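PDB 4WFV: allergen Bos d 2 from Bos taurus, which probably carries pheromones as a secreted lipocalin and is a major allergen of cow dander. Local coordinates for residues N37-R41 with D152-P156. Residue numbers count along the deposited sequence, not the author numbering.
Sequences NYYRR and DNCPP
Y38 overlaps the D152 carboxylate and C154 with its ring, Y38 CD1 lying 3.4 Å from D152 CG. C154 SG makes an oblique sulfur-aromatic contact, 5.2 Å from the Y38 ring centroid. The contact sits at the lipocalin disulfide, C154 to C63 of strand 62-74, which ties the C-terminal tail to the barrel. Residues 38-41 are extended strand, but R40 (phi/psi -127/-38) and R41 both face T54 of strand 50-59 in a classic beta bulge. The tail 152-156 is irregular and curls around the R40 side chain. In register, Y38 CA is 6.7 Å from D152 CA, and R40 CA is 7.5 Å from P156 CA. Y38 (chi1 m) and R40 (m, m, t) point toward the tail; Y39 points away. Y38 OH hydrogen-bonds to T151. Tail oxygens meet the R40 guanidinium edge near its plane, so one cation serves several acceptors. R40 NH1 to D152 OD2 (2.8 Å) and R40 NH2 to D152 OD1 (2.9 Å) form a two-pronged salt bridge. R40 NH1 also donates to Y39 O at 3.0 Å. P155 O accepts from R40 NE (2.8 Å) and R40 NH2 (3.0 Å). R40 NE to P156 OXT, 3.7 Å, is a long ion pair. D152 (chi1 t) closes an Asx turn, its OD1 accepting from C154 N at 3.2 Å.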
ATOM      1  N   ASN A  37       3.411  -6.507   1.706  1.00  7.91           N
ATOM      2  CA  ASN A  37       4.650  -5.751   1.802  1.00  8.29           C
ATOM      3  C   ASN A  37       4.609  -4.867   3.036  1.00  7.04           C
ATOM      4  O   ASN A  37       3.675  -4.082   3.225  1.00  9.25           O
ATOM      5  CB  ASN A  37       4.841  -4.911   0.536  1.00 10.44           C
ATOM      6  CG  ASN A  37       4.672  -5.731  -0.736  1.00 11.28           C
ATOM      7  OD1 ASN A  37       3.982  -5.316  -1.671  1.00 13.46           O
ATOM      8  ND2 ASN A  37       5.284  -6.911  -0.764  1.00 11.77           N
ATOM      9  N   TYR A  38       5.623  -5.012   3.886  1.00  7.67           N
ATOM     10  CA  TYR A  38       5.643  -4.317   5.165  1.00  6.94           C
ATOM     11  C   TYR A  38       6.372  -2.984   5.043  1.00  6.84           C
ATOM     12  O   TYR A  38       7.602  -2.906   5.172  1.00  8.14           O
ATOM     13  CB  TYR A  38       6.256  -5.214   6.250  1.00  8.41           C
ATOM     14  CG  TYR A  38       5.508  -6.517   6.445  1.00  7.03           C
ATOM     15  CD1 TYR A  38       4.322  -6.563   7.170  1.00  7.91           C
ATOM     16  CD2 TYR A  38       5.988  -7.704   5.901  1.00  8.26           C
ATOM     17  CE1 TYR A  38       3.631  -7.768   7.357  1.00  7.50           C
ATOM     18  CE2 TYR A  38       5.306  -8.913   6.080  1.00  8.68           C
ATOM     19  CZ  TYR A  38       4.130  -8.926   6.808  1.00  7.96           C
ATOM     20  OH  TYR A  38       3.450 -10.110   6.995  1.00  9.52           O
ATOM     21  N   TYR A  39       5.586  -1.935   4.812  1.00  7.17           N
ATOM     22  CA  TYR A  39       6.105  -0.586   4.605  1.00  7.14           C
ATOM     23  C   TYR A  39       6.967  -0.120   5.753  1.00  6.94           C
ATOM     24  O   TYR A  39       6.700  -0.433   6.912  1.00  8.17           O
ATOM     25  CB  TYR A  39       4.944   0.403   4.469  1.00  7.45           C
ATOM     26  CG  TYR A  39       4.352   0.486   3.080  1.00  8.97           C
ATOM     27  CD1 TYR A  39       3.550  -0.537   2.577  1.00  7.66           C
ATOM     28  CD2 TYR A  39       4.582   1.594   2.275  1.00 11.30           C
ATOM     29  CE1 TYR A  39       2.998  -0.463   1.308  1.00 10.47           C
ATOM     30  CE2 TYR A  39       4.030   1.682   1.001  1.00 12.19           C
ATOM     31  CZ  TYR A  39       3.242   0.656   0.524  1.00 10.09           C
ATOM     32  OH  TYR A  39       2.712   0.765  -0.752  1.00 12.77           O
ATOM     33  N   ARG A  40       8.001   0.645   5.414  1.00  8.56           N
ATOM     34  CA  ARG A  40       8.803   1.342   6.420  1.00  8.27           C
ATOM     35  C   ARG A  40       8.918   2.829   6.121  1.00  9.63           C
ATOM     36  O   ARG A  40       8.886   3.651   7.036  1.00 10.55           O
ATOM     37  CB  ARG A  40      10.191   0.698   6.561  1.00  8.42           C
ATOM     38  CG  ARG A  40      10.162  -0.717   7.146  1.00  7.56           C
ATOM     39  CD  ARG A  40       9.780  -0.691   8.618  1.00  7.08           C
ATOM     40  NE  ARG A  40       9.834  -2.001   9.252  1.00  7.95           N
ATOM     41  CZ  ARG A  40       8.820  -2.863   9.309  1.00  6.63           C
ATOM     42  NH1 ARG A  40       7.643  -2.573   8.757  1.00  7.56           N
ATOM     43  NH2 ARG A  40       8.984  -4.010   9.957  1.00  7.17           N
ATOM     44  N   ARG A  41       9.043   3.193   4.849  1.00  9.33           N
ATOM     45  CA  ARG A  41       9.283   4.597   4.531  1.00 12.01           C
ATOM     46  C   ARG A  41       8.901   4.924   3.103  1.00 10.16           C
ATOM     47  O   ARG A  41       9.105   4.110   2.198  1.00 12.34           O
ATOM     48  CB  ARG A  41      10.757   4.938   4.753  1.00 12.93           C
ATOM     49  CG  ARG A  41      11.079   6.419   4.624  1.00 14.44           C
ATOM     50  CD  ARG A  41      12.544   6.673   4.964  1.00 22.33           C
ATOM     51  NE  ARG A  41      12.893   8.089   4.889  1.00 27.94           N
ATOM     52  CZ  ARG A  41      14.124   8.563   5.053  1.00 39.41           C
ATOM     53  NH1 ARG A  41      15.127   7.732   5.303  1.00 37.17           N
ATOM     54  NH2 ARG A  41      14.354   9.867   4.965  1.00 35.03           N
ATOM     55  N   ASP A 152       3.777  -8.424  11.338  1.00  7.53           N
ATOM     56  CA  ASP A 152       4.984  -7.695  10.957  1.00  6.20           C
ATOM     57  C   ASP A 152       6.042  -7.794  12.041  1.00  8.47           C
ATOM     58  O   ASP A 152       6.178  -6.907  12.897  1.00  7.85           O
ATOM     59  CB  ASP A 152       4.664  -6.230  10.671  1.00  6.87           C
ATOM     60  CG  ASP A 152       5.838  -5.484  10.057  1.00  7.01           C
ATOM     61  OD1 ASP A 152       6.963  -6.034  10.061  1.00  7.84           O
ATOM     62  OD2 ASP A 152       5.641  -4.343   9.596  1.00  8.65           O
ATOM     63  N   ASN A 153       6.784  -8.893  11.984  1.00  9.37           N
ATOM     64  CA  ASN A 153       7.856  -9.154  12.925  1.00  9.60           C
ATOM     65  C   ASN A 153       9.193  -8.862  12.282  1.00 12.04           C
ATOM     66  O   ASN A 153      10.224  -9.366  12.725  1.00 10.89           O
ATOM     67  CB  ASN A 153       7.785 -10.599  13.445  1.00 10.56           C
ATOM     68  CG  ASN A 153       7.956 -11.632  12.347  1.00 12.65           C
ATOM     69  OD1 ASN A 153       7.895 -11.325  11.160  1.00 12.20           O
ATOM     70  ND2 ASN A 153       8.182 -12.874  12.752  1.00 19.37           N
ATOM     71  N   CYS A 154       9.185  -8.051  11.228  1.00  9.24           N
ATOM     72  CA  CYS A 154      10.442  -7.587  10.641  1.00  9.54           C
ATOM     73  C   CYS A 154      11.006  -6.411  11.434  1.00 10.35           C
ATOM     74  O   CYS A 154      10.280  -5.762  12.176  1.00  9.59           O
ATOM     75  CB  CYS A 154      10.244  -7.201   9.175  1.00  7.72           C
ATOM     76  SG  CYS A 154       9.664  -8.593   8.134  1.00 16.98           S
ATOM     77  N   PRO A 155      12.308  -6.138  11.283  1.00  9.33           N
ATOM     78  CA  PRO A 155      12.913  -5.071  12.083  1.00 10.55           C
ATOM     79  C   PRO A 155      12.186  -3.746  11.875  1.00 10.47           C
ATOM     80  O   PRO A 155      11.769  -3.446  10.756  1.00 10.74           O
ATOM     81  CB  PRO A 155      14.351  -5.016  11.542  1.00 12.93           C
ATOM     82  CG  PRO A 155      14.610  -6.403  11.056  1.00 13.28           C
ATOM     83  CD  PRO A 155      13.299  -6.833  10.442  1.00 12.42           C
ATOM     84  N   PRO A 156      12.022  -2.956  12.950  1.00  9.98           N
ATOM     85  CA  PRO A 156      11.293  -1.692  12.836  1.00 11.80           C
ATOM     86  C   PRO A 156      12.081  -0.645  12.045  1.00 17.14           C
ATOM     87  O   PRO A 156      13.288  -0.775  11.832  1.00 20.49           O
ATOM     88  CB  PRO A 156      11.119  -1.261  14.298  1.00 13.84           C
ATOM     89  CG  PRO A 156      12.287  -1.883  14.999  1.00 13.25           C
ATOM     90  CD  PRO A 156      12.497  -3.202  14.325  1.00 12.15           C
ATOM     91  OXT PRO A 156      11.521   0.353  11.582  1.00 20.62           O
TER